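Local structure of CalS13 (Micromonospora echinospora, 4ZAS) at residues P167-R172 and D319-A324; A138-D143 and E313-A318; S91-P96 and N126-R131; R244-L249 and V264-Y269. The protein probably transfers an amino group to a nucleotide-linked keto sugar, with pyridoxal 5'-phosphate as its cofactor. One frame throughout, in Å; residues are numbered along the deposited sequence.

Interaction 1 (P167-R172 and D319-A324); sequences PVDLNR and DDREPA
The ring of Pro-167 lies along the aliphatic stem of Arg-321, and this is the packed part of the contact. The two side chains run antiparallel alongside each other, with Pro-167 CB 4.0 Å from Arg-321 CD. Beyond the stem the same ring meets Pro-323, whose CA stands 4.1 Å from Pro-167 CD. In Arg-321, CG sits between the backbone N and the carbonyl carbon (chi1 73°), and a bend at chi3 brings the guanidinium round to the Pro-167 carbonyl. NH1 of Arg-321 reaches Pro-167 O at 2.9 Å, but an angle of only 128° at the hydrogen makes this bond weak.

The outer, partly exposed side is looser. Asp-169 OD2 approaches the guanidinium at its edge, 3.4 Å from Arg-321 NH2, with carboxylate and guanidinium planes 66° apart; the bond is weak, although it counts as a salt bridge. Asp-320 is held more firmly: its OD1 lies in the guanidinium plane and accepts from both NE and NH2 of Arg-321, each at 3.0 Å. Strand 321-322 pairs here with strand 201-202 as an outer strand of a small antiparallel sheet, and Arg-203 takes Asp-320 OD2. The other oxygen of Asp-169, OD1, caps helix 170-180 through Arg-172 N. Arg-321 thus joins two acids whose OD2 atoms are 4.7 Å apart, and its charge probably offsets their mutual repulsion.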
loop_
_atom_site.group_PDB
_atom_site.type_symbol
_atom_site.label_atom_id
_atom_site.label_comp_id
_atom_site.label_asym_id
_atom_site.label_seq_id
_atom_site.Cartn_x
_atom_site.Cartn_y
_atom_site.Cartn_z
ATOM N N PRO A 167 -7.784 25.949 0.255
ATOM C CA PRO A 167 -8.537 25.453 1.413
ATOM C C PRO A 167 -10.054 25.596 1.343
ATOM O O PRO A 167 -10.586 26.678 1.105
ATOM C CB PRO A 167 -7.995 26.297 2.567
ATOM C CG PRO A 167 -6.615 26.705 2.114
ATOM C CD PRO A 167 -6.750 26.928 0.628
ATOM N N VAL A 168 -10.742 24.488 1.589
ATOM C CA VAL A 168 -12.172 24.508 1.883
ATOM C C VAL A 168 -12.452 25.451 3.061
ATOM O O VAL A 168 -11.613 25.599 3.955
ATOM C CB VAL A 168 -12.650 23.084 2.181
ATOM C CG1 VAL A 168 -14.091 23.070 2.677
ATOM C CG2 VAL A 168 -12.477 22.218 0.932
ATOM N N ASP A 169 -13.598 26.124 3.061
ATOM C CA ASP A 169 -13.970 26.926 4.223
ATOM C C ASP A 169 -14.297 26.005 5.385
ATOM O O ASP A 169 -15.437 25.587 5.532
ATOM C CB ASP A 169 -15.179 27.812 3.937
ATOM C CG ASP A 169 -15.394 28.849 5.015
ATOM O OD1 ASP A 169 -15.751 28.472 6.150
ATOM O OD2 ASP A 169 -15.219 30.050 4.720
ATOM N N LEU A 170 -13.316 25.700 6.223
ATOM C CA LEU A 170 -13.510 24.658 7.228
ATOM C C LEU A 170 -14.474 25.121 8.328
ATOM O O LEU A 170 -15.251 24.333 8.864
ATOM C CB LEU A 170 -12.152 24.206 7.806
ATOM C CG LEU A 170 -11.194 23.489 6.825
ATOM C CD1 LEU A 170 -9.828 23.144 7.443
ATOM C CD2 LEU A 170 -11.812 22.253 6.188
ATOM N N ASN A 171 -14.457 26.410 8.620
ATOM C CA ASN A 171 -15.368 26.998 9.596
ATOM C C ASN A 171 -16.827 26.721 9.220
ATOM O O ASN A 171 -17.656 26.344 10.052
ATOM C CB ASN A 171 -15.147 28.507 9.648
ATOM C CG ASN A 171 -13.987 28.889 10.509
ATOM O OD1 ASN A 171 -13.203 28.033 10.924
ATOM N ND2 ASN A 171 -13.819 30.188 10.727
ATOM N N ARG A 172 -17.128 26.907 7.945
ATOM C CA ARG A 172 -18.459 26.666 7.438
ATOM C C ARG A 172 -18.769 25.175 7.465
ATOM O O ARG A 172 -19.851 24.771 7.871
ATOM C CB ARG A 172 -18.574 27.228 6.012
ATOM C CG ARG A 172 -19.919 27.052 5.354
ATOM C CD ARG A 172 -21.008 27.767 6.135
ATOM N NE ARG A 172 -22.298 27.514 5.512
ATOM C CZ ARG A 172 -23.470 27.669 6.112
ATOM N NH1 ARG A 172 -23.540 28.092 7.374
ATOM N NH2 ARG A 172 -24.576 27.391 5.437
ATOM N N ASP A 319 -9.228 36.207 1.589
ATOM C CA ASP A 319 -8.139 36.838 2.329
ATOM C C ASP A 319 -7.708 36.001 3.517
ATOM O O ASP A 319 -6.588 36.137 4.018
ATOM C CB ASP A 319 -8.583 38.200 2.857
ATOM C CG ASP A 319 -8.839 39.194 1.758
ATOM O OD1 ASP A 319 -8.158 39.122 0.713
ATOM O OD2 ASP A 319 -9.727 40.052 1.943
ATOM N N ASP A 320 -8.606 35.131 3.968
ATOM C CA ASP A 320 -8.420 34.469 5.246
ATOM C C ASP A 320 -7.780 33.101 5.069
ATOM O O ASP A 320 -7.908 32.234 5.933
ATOM C CB ASP A 320 -9.763 34.350 5.969
ATOM C CG ASP A 320 -10.724 33.378 5.278
ATOM O OD1 ASP A 320 -10.474 32.954 4.115
ATOM O OD2 ASP A 320 -11.755 33.056 5.905
ATOM N N ARG A 321 -7.123 32.896 3.936
ATOM C CA ARG A 321 -6.415 31.638 3.702
ATOM C C ARG A 321 -5.306 31.863 2.703
ATOM O O ARG A 321 -5.353 32.792 1.924
ATOM C CB ARG A 321 -7.356 30.535 3.203
ATOM C CG ARG A 321 -7.824 30.691 1.773
ATOM C CD ARG A 321 -9.127 29.952 1.563
ATOM N NE ARG A 321 -10.176 30.600 2.340
ATOM C CZ ARG A 321 -11.454 30.247 2.313
ATOM N NH1 ARG A 321 -11.828 29.243 1.545
ATOM N NH2 ARG A 321 -12.359 30.908 3.041
ATOM N N GLU A 322 -4.301 31.003 2.747
ATOM C CA GLU A 322 -3.134 31.111 1.885
ATOM C C GLU A 322 -2.932 29.823 1.100
ATOM O O GLU A 322 -2.336 28.872 1.600
ATOM C CB GLU A 322 -1.903 31.429 2.714
ATOM C CG GLU A 322 -1.058 32.538 2.166
ATOM C CD GLU A 322 0.067 32.880 3.108
ATOM O OE1 GLU A 322 0.072 32.348 4.244
ATOM O OE2 GLU A 322 0.955 33.656 2.706
ATOM N N PRO A 323 -3.452 29.784 -0.129
ATOM C CA PRO A 323 -3.431 28.601 -0.992
ATOM C C PRO A 323 -2.028 28.148 -1.359
ATOM O O PRO A 323 -1.088 28.943 -1.310
ATOM C CB PRO A 323 -4.192 29.062 -2.234
ATOM C CG PRO A 323 -5.027 30.177 -1.768
ATOM C CD PRO A 323 -4.249 30.876 -0.710
ATOM N N ALA A 324 -1.902 26.872 -1.722
ATOM C CA ALA A 324 -0.605 26.282 -2.050
ATOM C C ALA A 324 -0.335 26.309 -3.540
ATOM O O ALA A 324 0.810 26.164 -3.957
ATOM C CB ALA A 324 -0.515 24.839 -1.533
#

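Interaction 2 (A138-D143 and E313-A318)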
loop_
_atom_site.group_PDB
_atom_site.type_symbol
_atom_site.label_atom_id
_atom_site.label_comp_id
_atom_site.label_asym_id
_atom_site.label_seq_id
_atom_site.Cartn_x
_atom_site.Cartn_y
_atom_site.Cartn_z
ATOM N N ALA A 138 -16.927 28.180 -8.066
ATOM C CA ALA A 138 -15.968 29.258 -7.852
ATOM C C ALA A 138 -14.673 28.754 -7.229
ATOM O O ALA A 138 -13.621 29.359 -7.436
ATOM C CB ALA A 138 -16.569 30.352 -6.983
ATOM N N THR A 139 -14.754 27.668 -6.448
ATOM C CA THR A 139 -13.591 27.135 -5.731
ATOM C C THR A 139 -13.108 25.779 -6.259
ATOM O O THR A 139 -11.998 25.348 -5.961
ATOM C CB THR A 139 -13.890 26.954 -4.221
ATOM O OG1 THR A 139 -15.000 26.064 -4.060
ATOM C CG2 THR A 139 -14.236 28.272 -3.546
ATOM N N LEU A 140 -13.962 25.118 -7.033
ATOM C CA LEU A 140 -13.760 23.752 -7.482
ATOM C C LEU A 140 -13.812 22.780 -6.298
ATOM O O LEU A 140 -13.574 21.580 -6.468
ATOM C CB LEU A 140 -12.436 23.620 -8.240
ATOM C CG LEU A 140 -12.245 24.534 -9.454
ATOM C CD1 LEU A 140 -10.871 24.336 -10.052
ATOM C CD2 LEU A 140 -13.323 24.340 -10.526
ATOM N N ASN A 141 -14.163 23.285 -5.112
ATOM C CA ASN A 141 -14.340 22.429 -3.937
ATOM C C ASN A 141 -15.819 22.127 -3.668
ATOM O O ASN A 141 -16.691 22.610 -4.373
ATOM C CB ASN A 141 -13.687 23.056 -2.695
ATOM C CG ASN A 141 -12.168 23.043 -2.765
ATOM O OD1 ASN A 141 -11.584 22.199 -3.438
ATOM N ND2 ASN A 141 -11.524 23.966 -2.057
ATOM N N MET A 142 -16.091 21.335 -2.634
ATOM C CA MET A 142 -17.449 20.876 -2.332
ATOM C C MET A 142 -18.394 22.030 -2.039
ATOM O O MET A 142 -18.047 22.954 -1.315
ATOM C CB MET A 142 -17.442 19.923 -1.136
ATOM C CG MET A 142 -18.796 19.352 -0.789
ATOM S SD MET A 142 -18.763 18.307 0.678
ATOM C CE MET A 142 -17.813 16.895 0.101
ATOM N N ASP A 143 -19.599 21.946 -2.594
ATOM C CA ASP A 143 -20.669 22.874 -2.278
ATOM C C ASP A 143 -21.177 22.571 -0.885
ATOM O O ASP A 143 -21.858 21.574 -0.669
ATOM C CB ASP A 143 -21.795 22.750 -3.303
ATOM C CG ASP A 143 -22.852 23.818 -3.152
ATOM O OD1 ASP A 143 -23.125 24.250 -2.013
ATOM O OD2 ASP A 143 -23.429 24.211 -4.186
ATOM N N GLU A 313 -11.825 32.575 -16.815
ATOM C CA GLU A 313 -12.370 32.887 -15.503
ATOM C C GLU A 313 -11.489 32.268 -14.447
ATOM O O GLU A 313 -11.188 31.075 -14.516
ATOM C CB GLU A 313 -13.812 32.393 -15.362
ATOM C CG GLU A 313 -14.729 32.955 -16.438
ATOM C CD GLU A 313 -16.205 32.770 -16.139
ATOM O OE1 GLU A 313 -16.547 32.252 -15.048
ATOM O OE2 GLU A 313 -17.016 33.139 -17.018
ATOM N N GLN A 314 -11.089 33.062 -13.461
ATOM C CA GLN A 314 -10.202 32.566 -12.411
ATOM C C GLN A 314 -11.053 32.061 -11.248
ATOM O O GLN A 314 -12.267 32.293 -11.209
ATOM C CB GLN A 314 -9.244 33.666 -11.940
ATOM C CG GLN A 314 -8.389 34.280 -13.055
ATOM C CD GLN A 314 -7.394 35.317 -12.549
ATOM O OE1 GLN A 314 -7.054 35.359 -11.371
ATOM N NE2 GLN A 314 -6.966 36.187 -13.434
ATOM N N THR A 315 -10.398 31.387 -10.309
ATOM C CA THR A 315 -11.016 30.816 -9.118
ATOM C C THR A 315 -11.109 31.873 -8.018
ATOM O O THR A 315 -10.331 32.828 -8.007
ATOM C CB THR A 315 -10.203 29.592 -8.615
ATOM O OG1 THR A 315 -10.491 28.455 -9.437
ATOM C CG2 THR A 315 -10.534 29.237 -7.162
ATOM N N GLU A 316 -12.106 31.736 -7.145
ATOM C CA GLU A 316 -12.269 32.578 -5.956
ATOM C C GLU A 316 -10.974 32.710 -5.121
ATOM O O GLU A 316 -10.179 31.775 -5.058
ATOM C CB GLU A 316 -13.398 31.992 -5.098
ATOM C CG GLU A 316 -13.591 32.623 -3.740
ATOM C CD GLU A 316 -14.472 31.782 -2.838
ATOM O OE1 GLU A 316 -13.954 31.189 -1.860
ATOM O OE2 GLU A 316 -15.698 31.758 -3.093
ATOM N N ARG A 317 -10.762 33.869 -4.500
ATOM C CA ARG A 317 -9.613 34.066 -3.605
ATOM C C ARG A 317 -10.030 34.765 -2.322
ATOM O O ARG A 317 -10.375 35.929 -2.338
ATOM C CB ARG A 317 -8.495 34.889 -4.264
ATOM C CG ARG A 317 -7.921 34.346 -5.552
ATOM C CD ARG A 317 -6.810 33.363 -5.304
ATOM N NE ARG A 317 -6.158 32.985 -6.552
ATOM C CZ ARG A 317 -6.614 32.055 -7.384
ATOM N NH1 ARG A 317 -7.751 31.426 -7.128
ATOM N NH2 ARG A 317 -5.951 31.782 -8.497
ATOM N N ALA A 318 -9.943 34.070 -1.204
ATOM C CA ALA A 318 -10.300 34.660 0.068
ATOM C C ALA A 318 -9.060 35.138 0.815
ATOM O O ALA A 318 -8.001 34.518 0.743
ATOM C CB ALA A 318 -11.066 33.652 0.899
#
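Thr-139, which opens an ST turn, and Ala-138 just before it meet Thr-315 and Glu-316, in the loop between strands 312-313 and 321-322. The turn is defined by Thr-139 OG1, which accepts from Asn-141 N at 3.1 Å. One backbone hydrogen bond joins the two loops: Glu-316 N donates to Ala-138 O over 2.8 Å, nearly straight at 163°, the donor tilted 28° from the carbonyl plane.

Van der Waals contacts surround that bond. Thr-315 has CG2 anti to its backbone N, which lays the methyl against Ala-138 O. The same Thr-315 CG2 is 4.0 Å from Thr-139 CA. Ala-138 CB and Glu-316 CB are also 4.0 Å apart. Leu-140 CD1 comes within 4.2 Å of Thr-315 OG1, and both of these side chains rest on Pro-329 of strand 328-332. Thr-139 and Glu-316 run alongside each other in the same direction, with Thr-139 CG2 3.4 Å from Glu-316 OE1.

Polar partners complete the corner. Glu-316 OE1 is hydrogen-bonded to Tyr-166 OH, while Arg-317 pairs with Asp-303 through NH2. NH1 of the same arginine donates to Glu-316 O at 3.2 Å from above the carbonyl plane, 57° out of it.

Interaction 3 (S91-P96 and N126-R131)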
loop_
_atom_site.group_PDB
_atom_site.type_symbol
_atom_site.label_atom_id
_atom_site.label_comp_id
_atom_site.label_asym_id
_atom_site.label_seq_id
_atom_site.Cartn_x
_atom_site.Cartn_y
_atom_site.Cartn_z
ATOM N N SER A 91 -11.620 3.805 7.533
ATOM C CA SER A 91 -11.879 2.588 8.281
ATOM C C SER A 91 -12.420 2.912 9.692
ATOM O O SER A 91 -13.118 2.097 10.294
ATOM C CB SER A 91 -10.613 1.746 8.386
ATOM O OG SER A 91 -9.787 2.205 9.439
ATOM N N LEU A 92 -12.137 4.119 10.183
ATOM C CA LEU A 92 -12.686 4.610 11.446
ATOM C C LEU A 92 -14.194 4.718 11.369
ATOM O O LEU A 92 -14.908 4.500 12.361
ATOM C CB LEU A 92 -12.116 5.976 11.781
ATOM C CG LEU A 92 -10.620 6.026 12.049
ATOM C CD1 LEU A 92 -10.183 7.479 12.153
ATOM C CD2 LEU A 92 -10.302 5.271 13.305
ATOM N N ALA A 93 -14.666 5.100 10.187
ATOM C CA ALA A 93 -16.091 5.260 9.944
ATOM C C ALA A 93 -16.759 3.900 9.817
ATOM O O ALA A 93 -17.786 3.630 10.438
ATOM C CB ALA A 93 -16.315 6.081 8.702
ATOM N N ALA A 94 -16.146 3.040 9.012
ATOM C CA ALA A 94 -16.652 1.698 8.758
ATOM C C ALA A 94 -16.564 0.794 9.990
ATOM O O ALA A 94 -17.486 0.034 10.271
ATOM C CB ALA A 94 -15.896 1.087 7.607
ATOM N N ARG A 95 -15.439 0.864 10.697
ATOM C CA ARG A 95 -15.185 0.062 11.899
ATOM C C ARG A 95 -14.740 0.968 13.034
ATOM O O ARG A 95 -13.550 1.220 13.196
ATOM C CB ARG A 95 -14.110 -1.014 11.667
ATOM C CG ARG A 95 -14.456 -2.124 10.679
ATOM C CD ARG A 95 -13.204 -2.685 9.954
ATOM N NE ARG A 95 -12.131 -3.067 10.858
ATOM C CZ ARG A 95 -10.846 -2.828 10.630
ATOM N NH1 ARG A 95 -10.458 -2.219 9.518
ATOM N NH2 ARG A 95 -9.945 -3.210 11.516
ATOM N N PRO A 96 -15.694 1.462 13.828
ATOM C CA PRO A 96 -15.444 2.490 14.856
ATOM C C PRO A 96 -14.380 2.238 15.968
ATOM O O PRO A 96 -13.653 3.196 16.224
ATOM C CB PRO A 96 -16.828 2.665 15.486
ATOM C CG PRO A 96 -17.770 2.344 14.378
ATOM C CD PRO A 96 -17.131 1.192 13.657
ATOM N N ASN A 126 -13.618 0.255 1.810
ATOM C CA ASN A 126 -14.105 0.115 3.173
ATOM C C ASN A 126 -15.560 -0.340 3.213
ATOM O O ASN A 126 -16.161 -0.379 4.280
ATOM C CB ASN A 126 -13.964 1.435 3.914
ATOM C CG ASN A 126 -12.626 1.594 4.591
ATOM O OD1 ASN A 126 -12.344 0.919 5.594
ATOM N ND2 ASN A 126 -11.793 2.505 4.067
ATOM N N GLY A 127 -16.134 -0.680 2.064
ATOM C CA GLY A 127 -17.486 -1.214 2.034
ATOM C C GLY A 127 -18.604 -0.224 2.313
ATOM O O GLY A 127 -19.712 -0.607 2.662
ATOM N N LEU A 128 -18.321 1.058 2.122
ATOM C CA LEU A 128 -19.320 2.101 2.301
ATOM C C LEU A 128 -19.844 2.584 0.946
ATOM O O LEU A 128 -19.176 2.423 -0.071
ATOM C CB LEU A 128 -18.729 3.272 3.094
ATOM C CG LEU A 128 -18.290 2.953 4.527
ATOM C CD1 LEU A 128 -17.413 4.057 5.076
ATOM C CD2 LEU A 128 -19.492 2.712 5.442
ATOM N N ARG A 129 -21.049 3.147 0.945
ATOM C CA ARG A 129 -21.663 3.751 -0.243
ATOM C C ARG A 129 -21.148 5.175 -0.475
ATOM O O ARG A 129 -20.953 5.937 0.479
ATOM C CB ARG A 129 -23.183 3.815 -0.093
ATOM C CG ARG A 129 -23.901 2.495 -0.180
ATOM C CD ARG A 129 -25.377 2.670 0.207
ATOM N NE ARG A 129 -26.128 1.419 0.111
ATOM C CZ ARG A 129 -26.095 0.455 1.033
ATOM N NH1 ARG A 129 -25.353 0.598 2.128
ATOM N NH2 ARG A 129 -26.809 -0.652 0.865
ATOM N N ILE A 130 -20.937 5.531 -1.738
ATOM C CA ILE A 130 -20.648 6.908 -2.133
ATOM C C ILE A 130 -21.939 7.709 -2.410
ATOM O O ILE A 130 -22.808 7.227 -3.139
ATOM C CB ILE A 130 -19.750 6.933 -3.379
ATOM C CG1 ILE A 130 -18.321 6.534 -3.019
ATOM C CG2 ILE A 130 -19.778 8.305 -4.036
ATOM C CD1 ILE A 130 -17.378 6.531 -4.204
ATOM N N ARG A 131 -22.086 8.887 -1.794
ATOM C CA ARG A 131 -23.073 9.872 -2.255
ATOM C C ARG A 131 -22.358 11.172 -2.647
ATOM O O ARG A 131 -21.531 11.703 -1.898
ATOM C CB ARG A 131 -24.173 10.138 -1.228
ATOM C CG ARG A 131 -25.244 9.063 -1.186
ATOM C CD ARG A 131 -26.415 9.442 -0.285
ATOM N NE ARG A 131 -27.081 10.689 -0.657
ATOM C CZ ARG A 131 -27.828 11.406 0.180
ATOM N NH1 ARG A 131 -27.986 11.013 1.441
ATOM N NH2 ARG A 131 -28.402 12.528 -0.236
#
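Ser-91, in the last turns of helix 82-94, packs its CA and CB against the amide oxygen of Asn-126: OD1 is 3.2 Å from Ser-91 CA and 3.4 Å from Ser-91 CB. These are contacts with carbon, not hydrogen bonds. The serine hydroxyl is used differently, since chi1 of 82° places OG between the backbone N and the carbonyl carbon, where it bonds to Leu-88 O of the preceding turn. The other end of the Asn-126 amide, ND2, bonds to His-87 O and Pro-122 O, so the group ties helix 82-94 to helix 121-125. With a leucine in place of Asn-126, both carbonyls would probably lose this shared donor and the two helices a polar tie.

Two residues after Ser-91, Ala-93 CB lies 4.3 Å from Leu-128 CD1. That leucine follows Gly-127, the positive-phi C-prime residue of a Schellman motif that ends helix 121-125, with Leu-128 N bonded to Ile-123 O and Gly-127 N to Leu-124 O. The chain then enters strand 129-132, an outermost strand of the seven-stranded mixed sheet.

Ala-94 CB points toward the other segment and meets two of its residues, 4.2 Å from the same Leu-128 CD1 and 3.6 Å from Asn-126 O. At Arg-95 the chain leaves helical geometry, although Arg-95 N still donates to Ser-91 O at 2.7 Å, and the Arg-95 guanidinium makes a cation-pi contact with Trp-267.

Interaction 4 (R244-L249 and V264-Y269)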
loop_
_atom_site.group_PDB
_atom_site.type_symbol
_atom_site.label_atom_id
_atom_site.label_comp_id
_atom_site.label_asym_id
_atom_site.label_seq_id
_atom_site.Cartn_x
_atom_site.Cartn_y
_atom_site.Cartn_z
ATOM N N ARG A 244 -2.517 4.306 14.282
ATOM C CA ARG A 244 -1.156 3.800 14.348
ATOM C C ARG A 244 -1.244 2.268 14.444
ATOM O O ARG A 244 -0.475 1.535 13.810
ATOM C CB ARG A 244 -0.421 4.390 15.551
ATOM C CG ARG A 244 1.056 4.620 15.333
ATOM C CD ARG A 244 1.690 5.423 16.469
ATOM N NE ARG A 244 2.484 4.552 17.340
ATOM C CZ ARG A 244 3.757 4.223 17.115
ATOM N NH1 ARG A 244 4.396 4.697 16.055
ATOM N NH2 ARG A 244 4.398 3.420 17.954
ATOM N N LEU A 245 -2.249 1.806 15.190
ATOM C CA LEU A 245 -2.532 0.395 15.345
ATOM C C LEU A 245 -2.905 -0.261 14.030
ATOM O O LEU A 245 -2.324 -1.288 13.664
ATOM C CB LEU A 245 -3.681 0.185 16.337
ATOM C CG LEU A 245 -3.407 -0.434 17.699
ATOM C CD1 LEU A 245 -4.709 -0.611 18.435
ATOM C CD2 LEU A 245 -2.726 -1.781 17.507
ATOM N N ARG A 246 -3.902 0.299 13.346
ATOM C CA ARG A 246 -4.389 -0.316 12.117
ATOM C C ARG A 246 -3.383 -0.163 10.989
ATOM O O ARG A 246 -3.536 -0.766 9.924
ATOM C CB ARG A 246 -5.728 0.268 11.700
ATOM C CG ARG A 246 -6.805 0.015 12.687
ATOM C CD ARG A 246 -8.140 0.482 12.174
ATOM N NE ARG A 246 -9.187 0.220 13.160
ATOM C CZ ARG A 246 -10.471 0.485 12.967
ATOM N NH1 ARG A 246 -10.863 1.037 11.827
ATOM N NH2 ARG A 246 -11.359 0.197 13.907
ATOM N N ARG A 247 -2.378 0.676 11.207
ATOM C CA ARG A 247 -1.357 0.875 10.203
ATOM C C ARG A 247 -0.508 -0.374 10.015
ATOM O O ARG A 247 -0.016 -0.633 8.915
ATOM C CB ARG A 247 -0.470 2.057 10.569
ATOM C CG ARG A 247 0.597 2.305 9.550
ATOM C CD ARG A 247 1.444 3.481 9.896
ATOM N NE ARG A 247 2.091 3.393 11.196
ATOM C CZ ARG A 247 2.916 4.341 11.632
ATOM N NH1 ARG A 247 3.154 5.394 10.850
ATOM N NH2 ARG A 247 3.506 4.246 12.823
ATOM N N TRP A 248 -0.342 -1.141 11.094
ATOM C CA TRP A 248 0.468 -2.354 11.081
ATOM C C TRP A 248 -0.336 -3.545 11.628
ATOM O O TRP A 248 -0.059 -4.079 12.704
ATOM C CB TRP A 248 1.774 -2.114 11.874
ATOM C CG TRP A 248 2.653 -3.331 11.999
ATOM C CD1 TRP A 248 2.876 -4.083 13.129
ATOM C CD2 TRP A 248 3.365 -3.979 10.947
ATOM N NE1 TRP A 248 3.710 -5.141 12.843
ATOM C CE2 TRP A 248 4.019 -5.103 11.508
ATOM C CE3 TRP A 248 3.517 -3.719 9.583
ATOM C CZ2 TRP A 248 4.815 -5.958 10.753
ATOM C CZ3 TRP A 248 4.318 -4.563 8.834
ATOM C CH2 TRP A 248 4.957 -5.671 9.420
ATOM N N LEU A 249 -1.347 -3.947 10.863
ATOM C CA LEU A 249 -2.102 -5.187 11.098
ATOM C C LEU A 249 -2.804 -5.340 12.446
ATOM O O LEU A 249 -3.282 -6.434 12.759
ATOM C CB LEU A 249 -1.194 -6.399 10.893
ATOM C CG LEU A 249 -0.600 -6.426 9.486
ATOM C CD1 LEU A 249 0.770 -7.025 9.506
ATOM C CD2 LEU A 249 -1.507 -7.189 8.529
ATOM N N VAL A 264 -4.484 -9.548 18.619
ATOM C CA VAL A 264 -5.013 -8.567 17.678
ATOM C C VAL A 264 -6.491 -8.396 17.903
ATOM O O VAL A 264 -7.260 -9.319 17.632
ATOM C CB VAL A 264 -4.775 -8.962 16.223
ATOM C CG1 VAL A 264 -5.310 -7.845 15.336
ATOM C CG2 VAL A 264 -3.276 -9.208 15.949
ATOM N N ALA A 265 -6.899 -7.230 18.398
ATOM C CA ALA A 265 -8.314 -6.983 18.672
ATOM C C ALA A 265 -9.013 -6.309 17.495
ATOM O O ALA A 265 -10.211 -6.493 17.280
ATOM C CB ALA A 265 -8.460 -6.153 19.910
ATOM N N GLU A 266 -8.264 -5.497 16.756
ATOM C CA GLU A 266 -8.790 -4.820 15.575
ATOM C C GLU A 266 -7.873 -5.093 14.416
ATOM O O GLU A 266 -6.762 -4.550 14.370
ATOM C CB GLU A 266 -8.894 -3.315 15.783
ATOM C CG GLU A 266 -9.796 -2.910 16.894
ATOM C CD GLU A 266 -9.664 -1.451 17.212
ATOM O OE1 GLU A 266 -8.979 -0.739 16.447
ATOM O OE2 GLU A 266 -10.239 -1.020 18.234
ATOM N N TRP A 267 -8.344 -5.893 13.462
ATOM C CA TRP A 267 -7.491 -6.291 12.353
ATOM C C TRP A 267 -7.081 -5.016 11.589
ATOM O O TRP A 267 -7.776 -4.013 11.624
ATOM C CB TRP A 267 -8.181 -7.321 11.437
ATOM C CG TRP A 267 -9.410 -6.801 10.687
ATOM C CD1 TRP A 267 -10.718 -6.977 11.025
ATOM C CD2 TRP A 267 -9.414 -6.039 9.469
ATOM N NE1 TRP A 267 -11.533 -6.373 10.107
ATOM C CE2 TRP A 267 -10.759 -5.796 9.137
ATOM C CE3 TRP A 267 -8.408 -5.539 8.633
ATOM C CZ2 TRP A 267 -11.129 -5.070 8.009
ATOM C CZ3 TRP A 267 -8.779 -4.827 7.512
ATOM C CH2 TRP A 267 -10.131 -4.595 7.210
ATOM N N GLY A 268 -5.919 -5.048 10.948
ATOM C CA GLY A 268 -5.399 -3.861 10.316
ATOM C C GLY A 268 -4.856 -4.102 8.929
ATOM O O GLY A 268 -5.151 -5.119 8.293
ATOM N N TYR A 269 -4.050 -3.151 8.467
ATOM C CA TYR A 269 -3.554 -3.142 7.108
ATOM C C TYR A 269 -2.045 -3.130 7.180
ATOM O O TYR A 269 -1.464 -3.241 8.263
ATOM C CB TYR A 269 -4.089 -1.925 6.340
ATOM C CG TYR A 269 -5.594 -1.708 6.485
ATOM C CD1 TYR A 269 -6.130 -1.092 7.617
ATOM C CD2 TYR A 269 -6.483 -2.164 5.505
ATOM C CE1 TYR A 269 -7.493 -0.926 7.756
ATOM C CE2 TYR A 269 -7.855 -1.990 5.644
ATOM C CZ TYR A 269 -8.345 -1.374 6.770
ATOM O OH TYR A 269 -9.699 -1.207 6.918
#
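Arg-246 and Glu-266 meet because each sets CG anti to its own carbonyl carbon (chi1 -63° and -61°) and then runs out extended. Glu-266 OE1 arrives at the guanidinium edge, 3.4 Å from Arg-246 NE, with the two planes 82° apart; the bond is weak though part of a salt bridge. OE2 of the glutamate pairs with Arg-242, while Arg-246 NH1 and NH2 bond to Ser-91 OG and Arg-95 O. Replacing Arg-246 with alanine is likely to leave that hydroxyl and carbonyl without this donor and Glu-266 with one charge partner fewer.

The backbones supply the firmer links where helix 237-247 ends. The backbone of Tyr-269 is held on both sides of its CA: its N donates to Arg-246 O at 2.8 Å, and its O accepts from Leu-249 N at 2.7 Å, in the carbonyl plane. A longer, weak bond runs 3.5 Å from Gly-268 N to Leu-249 O. Gly-268 fits closely, since a beta carbon there would fall 2.9 Å from Leu-249 C. The Tyr-269 ring has Arg-246 O at its edge, 3.5 Å from CD1, and Trp-267 CZ3 stands 3.4 Å above one face, offset toward the rim.

Leu-249 also packs on Phe-116 of the second subunit, placing this corner at the dimer interface, and Trp-248 forms a cation-pi contact with Arg-253, which binds dTDP in a structure of this protein although none is bound there in this chain. Short main-chain bonds therefore appear to fix the path of the loop, with the long ionic pair secondary.

How the interactions relate
The four contacts form two pairs. Interactions 1 and 2 have centres 11 Å apart and touch where Val-168 packs on Asn-141; their segments alternate along the chain, so 138-143 and 167-172 both meet the run 313-324. Interactions 3 and 4 lie 16 Å apart and are joined through Arg-95 and Ser-91 to Arg-246, linking helix 82-94 with the end of helix 237-247. Interaction 3 closes first along the chain, and interaction 4 is nested inside the loops closed by 1 and 2. Interactions 2 and 4, 38 Å apart, lie on opposite sides of the chain's centre. Only interaction 4 reaches the second subunit, so the remaining three tie the fold within one chain.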